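Local coordinates for enoyl-acyl carrier protein reductase (Uncultured bacterium, PDB 6KIA) that probably catalyses the NADH-dependent reduction of enoyl-acyl carrier protein in fatty acid synthesis and is associated with resistance to triclosan, at residues Asp93-Ala96 and Gly97-Thr100; Lys125-Ala128 and Val129-Arg133. All coordinates share one frame; numbering follows the deposited sequence.

Contact 1. Residues Asp93-Ala96 and Gly97-Thr100; sequences DAPA and GEPT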
loop_
_atom_site.group_PDB
_atom_site.type_symbol
_atom_site.label_atom_id
_atom_site.label_comp_id
_atom_site.label_asym_id
_atom_site.label_seq_id
_atom_site.Cartn_x
_atom_site.Cartn_y
_atom_site.Cartn_z
ATOM N N ASP A 93 6.656 19.858 -9.845
ATOM C CA ASP A 93 6.002 21.158 -9.725
ATOM C C ASP A 93 6.999 22.311 -9.542
ATOM O O ASP A 93 8.031 22.158 -8.893
ATOM C CB ASP A 93 5.016 21.131 -8.560
ATOM C CG ASP A 93 3.767 20.330 -8.881
ATOM O OD1 ASP A 93 3.592 19.229 -8.299
ATOM O OD2 ASP A 93 2.980 20.790 -9.740
ATOM N N ALA A 94 6.658 23.474 -10.093
ATOM C CA ALA A 94 7.488 24.671 -9.951
ATOM C C ALA A 94 6.723 25.893 -10.452
ATOM O O ALA A 94 5.806 25.757 -11.258
ATOM C CB ALA A 94 8.811 24.512 -10.717
ATOM N N PRO A 95 7.101 27.094 -9.983
ATOM C CA PRO A 95 6.592 28.315 -10.616
ATOM C C PRO A 95 6.992 28.348 -12.087
ATOM O O PRO A 95 8.003 27.740 -12.438
ATOM C CB PRO A 95 7.271 29.438 -9.827
ATOM C CG PRO A 95 7.601 28.844 -8.528
ATOM C CD PRO A 95 7.950 27.401 -8.818
ATOM N N ALA A 96 6.191 28.993 -12.929
ATOM C CA ALA A 96 6.429 29.019 -14.375
ATOM C C ALA A 96 7.882 29.313 -14.755
ATOM O O ALA A 96 8.467 30.306 -14.323
ATOM C CB ALA A 96 5.517 30.049 -15.029
ATOM N N GLY A 97 8.467 28.422 -15.546
ATOM C CA GLY A 97 9.802 28.648 -16.063
ATOM C C GLY A 97 10.959 28.385 -15.116
ATOM O O GLY A 97 12.105 28.654 -15.467
ATOM N N GLU A 98 10.680 27.889 -13.915
ATOM C CA GLU A 98 11.745 27.649 -12.938
ATOM C C GLU A 98 11.990 26.149 -12.746
ATOM O O GLU A 98 11.126 25.329 -13.077
ATOM C CB GLU A 98 11.411 28.324 -11.603
ATOM C CG GLU A 98 10.958 29.770 -11.749
ATOM C CD GLU A 98 10.771 30.472 -10.412
ATOM O OE1 GLU A 98 11.063 29.853 -9.363
ATOM O OE2 GLU A 98 10.319 31.639 -10.409
ATOM N N PRO A 99 13.171 25.781 -12.207
ATOM C CA PRO A 99 13.454 24.347 -12.073
ATOM C C PRO A 99 12.491 23.640 -11.125
ATOM O O PRO A 99 12.026 24.237 -10.142
ATOM C CB PRO A 99 14.877 24.321 -11.490
ATOM C CG PRO A 99 15.483 25.618 -11.898
ATOM C CD PRO A 99 14.351 26.614 -11.910
ATOM N N THR A 100 12.185 22.383 -11.438
ATOM C CA THR A 100 11.445 21.507 -10.529
ATOM C C THR A 100 12.467 20.854 -9.599
ATOM O O THR A 100 13.666 20.900 -9.879
ATOM C CB THR A 100 10.660 20.420 -11.294
ATOM O OG1 THR A 100 11.580 19.546 -11.963
ATOM C CG2 THR A 100 9.710 21.053 -12.302
#

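Contact 2. Residues Lys125-Ala128 and Val129-Arg133; sequences KCRA and VGVQR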
loop_
_atom_site.group_PDB
_atom_site.type_symbol
_atom_site.label_atom_id
_atom_site.label_comp_id
_atom_site.label_asym_id
_atom_site.label_seq_id
_atom_site.Cartn_x
_atom_site.Cartn_y
_atom_site.Cartn_z
ATOM N N LYS A 125 9.281 26.377 -2.220
ATOM C CA LYS A 125 8.432 27.043 -3.209
ATOM C C LYS A 125 7.694 26.049 -4.115
ATOM O O LYS A 125 6.479 26.156 -4.361
ATOM C CB LYS A 125 9.265 28.009 -4.034
ATOM C CG LYS A 125 8.481 28.855 -5.018
ATOM C CD LYS A 125 9.399 29.865 -5.688
ATOM C CE LYS A 125 10.540 30.258 -4.750
ATOM N NZ LYS A 125 11.708 30.853 -5.453
ATOM N N CYS A 126 8.440 25.066 -4.590
ATOM C CA CYS A 126 7.866 23.989 -5.401
ATOM C C CYS A 126 6.830 23.147 -4.644
ATOM O O CYS A 126 5.794 22.757 -5.208
ATOM C CB CYS A 126 8.977 23.084 -5.944
ATOM S SG CYS A 126 10.117 23.904 -7.092
ATOM N N ARG A 127 7.123 22.837 -3.383
ATOM C CA ARG A 127 6.209 22.063 -2.550
ATOM C C ARG A 127 4.891 22.800 -2.418
ATOM O O ARG A 127 3.826 22.186 -2.517
ATOM C CB ARG A 127 6.809 21.792 -1.157
ATOM C CG ARG A 127 5.990 20.836 -0.279
ATOM C CD ARG A 127 6.725 20.411 0.989
ATOM N NE ARG A 127 6.254 19.103 1.459
ATOM C CZ ARG A 127 6.759 18.432 2.496
ATOM N NH1 ARG A 127 7.756 18.948 3.204
ATOM N NH2 ARG A 127 6.254 17.240 2.831
ATOM N N ALA A 128 4.963 24.113 -2.177
ATOM C CA ALA A 128 3.756 24.938 -2.068
ATOM C C ALA A 128 2.937 24.922 -3.348
ATOM O O ALA A 128 1.708 24.734 -3.306
ATOM C CB ALA A 128 4.108 26.373 -1.694
ATOM N N VAL A 129 3.600 25.139 -4.482
ATOM C CA VAL A 129 2.893 25.050 -5.759
ATOM C C VAL A 129 2.211 23.669 -5.952
ATOM O O VAL A 129 1.018 23.592 -6.282
ATOM C CB VAL A 129 3.838 25.356 -6.938
ATOM C CG1 VAL A 129 3.167 25.031 -8.267
ATOM C CG2 VAL A 129 4.275 26.819 -6.881
ATOM N N GLY A 130 2.938 22.586 -5.693
ATOM C CA GLY A 130 2.379 21.256 -5.880
ATOM C C GLY A 130 1.209 20.949 -4.959
ATOM O O GLY A 130 0.212 20.327 -5.362
ATOM N N VAL A 131 1.332 21.373 -3.708
ATOM C CA VAL A 131 0.305 21.078 -2.723
ATOM C C VAL A 131 -0.955 21.848 -3.060
ATOM O O VAL A 131 -2.074 21.308 -2.960
ATOM C CB VAL A 131 0.766 21.429 -1.286
ATOM C CG1 VAL A 131 -0.421 21.479 -0.342
ATOM C CG2 VAL A 131 1.784 20.412 -0.786
ATOM N N GLN A 132 -0.791 23.094 -3.508
ATOM C CA GLN A 132 -1.971 23.880 -3.827
ATOM C C GLN A 132 -2.640 23.354 -5.098
ATOM O O GLN A 132 -3.875 23.330 -5.194
ATOM C CB GLN A 132 -1.599 25.355 -3.995
ATOM C CG GLN A 132 -2.804 26.280 -4.178
ATOM C CD GLN A 132 -3.699 26.282 -2.961
ATOM O OE1 GLN A 132 -3.280 26.691 -1.871
ATOM N NE2 GLN A 132 -4.932 25.809 -3.128
ATOM N N ARG A 133 -1.834 22.884 -6.044
ATOM C CA ARG A 133 -2.374 22.213 -7.215
ATOM C C ARG A 133 -3.227 21.009 -6.830
ATOM O O ARG A 133 -4.337 20.847 -7.354
ATOM C CB ARG A 133 -1.254 21.761 -8.151
ATOM C CG ARG A 133 -1.773 20.987 -9.343
ATOM C CD ARG A 133 -0.656 20.526 -10.270
ATOM N NE ARG A 133 0.342 19.706 -9.586
ATOM C CZ ARG A 133 0.122 18.488 -9.109
ATOM N NH1 ARG A 133 -1.091 17.936 -9.210
ATOM N NH2 ARG A 133 1.112 17.835 -8.506
#

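Contact 1. Residues Asp93-Ala96 and Gly97-Thr100
A type II beta turn running from Pro-95 to Glu-98 folds the loop between strand 80-83 and helix 101-105 back on itself. The two arms run nearly antiparallel, their end-to-end directions 165° apart, and the turn is closed by a hydrogen bond of 3.1 Å from Glu-98 N to Pro-95 O. Ala-96 and Gly-97 fill the two corners, and the positive phi of Gly-97, 79°, is the conformation that a type II turn asks of its third residue and that glycine adopts readily.

The side chain of Glu-98 reaches back across the turn to the ring of Pro-95. Its CG sits beside the backbone N and anti to the carbonyl carbon, and the chain stays extended beyond it, which brings the carboxylate carbon CD to 3.7 Å from Pro-95 CB. At the same time Glu-98 OE1 lies 3.7 Å from Pro-95 CG. This is van der Waals contact with ring methylenes, and both side chains also touch Lys-125 of helix 120-146.

Further from the turn, the methyl of Ala-94 points into the gap between the arms and rests on two carbonyl oxygens, 3.3 Å from CB to Pro-99 O and 3.4 Å from CB to Glu-98 O. Pro-99 O is also hydrogen-bonded by His-122 NE2, which joins this arm to helix 120-146. The second arm ends at Thr-100, the N-cap of helix 101-105: its side chain caps a backbone N in the first turn, and its own N donates to Asp-103 OD2. Thr-100 CG2, anti to the carbonyl carbon and beside the backbone N, meets Ala-94 CB at 3.9 Å.

Contact 2. Residues Lys125-Ala128 and Val129-Arg133
Val-131 packs one turn further along helix 120-146 from Arg-127, over the carbonyl that its own amide is bonded to. Val-131 N donates to Arg-127 O at 2.9 Å. From CB, which lies 3.4 Å from Arg-127 O, the side chain splits into two methyls. CG2 lies beside the backbone N, anti to the carbonyl carbon, on the N-terminal side, and comes within 3.2 Å of Arg-127 O; it also faces the arginine's aliphatic stem, 4.3 Å from Arg-127 CG. CG1 is the branch anti to the backbone N (chi1 164°), directed toward the C-terminal side of the turn. Beyond the helix, the valine touches Glu-207 of helix 196-219.

The same pattern occurs two residues earlier, at Val-129, whose CG2 sits 3.4 Å from Lys-125 O, the acceptor for Val-129 N. Gln-132 repeats it with CB alone, 3.4 Å from Ala-128 O, before its chain bends away and its amide NE2 bonds Asp-136. Gly-130 has no side chain to add, and its amide closes the remaining bond of the series on Cys-126 O at 2.9 Å.

Four successive alpha-helical i to i+4 bonds thus satisfy the backbone carbonyls of residues 125-128, and carbon atoms of Val-129, Val-131 and Gln-132 pack closely on those of Lys-125, Arg-127 and Ala-128. The polar end of Arg-127 acts away from the helix: the chain is nearly fully extended and its NE forms a salt bridge with Glu-207, so that an ionic bond, with Val-131 packed beside it, probably helps tie this helix to helix 196-219.

Contact 1 is a surface loop and contact 2 a partly buried length of helix, yet the two touch, with centres about 10 Å apart. Within residues 93-100 a single backbone bond closes the turn and the rest is packing, whereas residues 125-133 are held by a regular series of i to i+4 helical bonds. Both belong to the packing of the 93-100 loop on helix 120-146, and they join at Asp-93: its OD1 forms a salt bridge of 2.9 Å with Arg-133 NH2 and packs 3.4 Å from Gly-130 CA, an approach that the lack of a side chain at Gly-130 probably permits. The buried Asp-93 side chain is about 9 Å from the bound NADH.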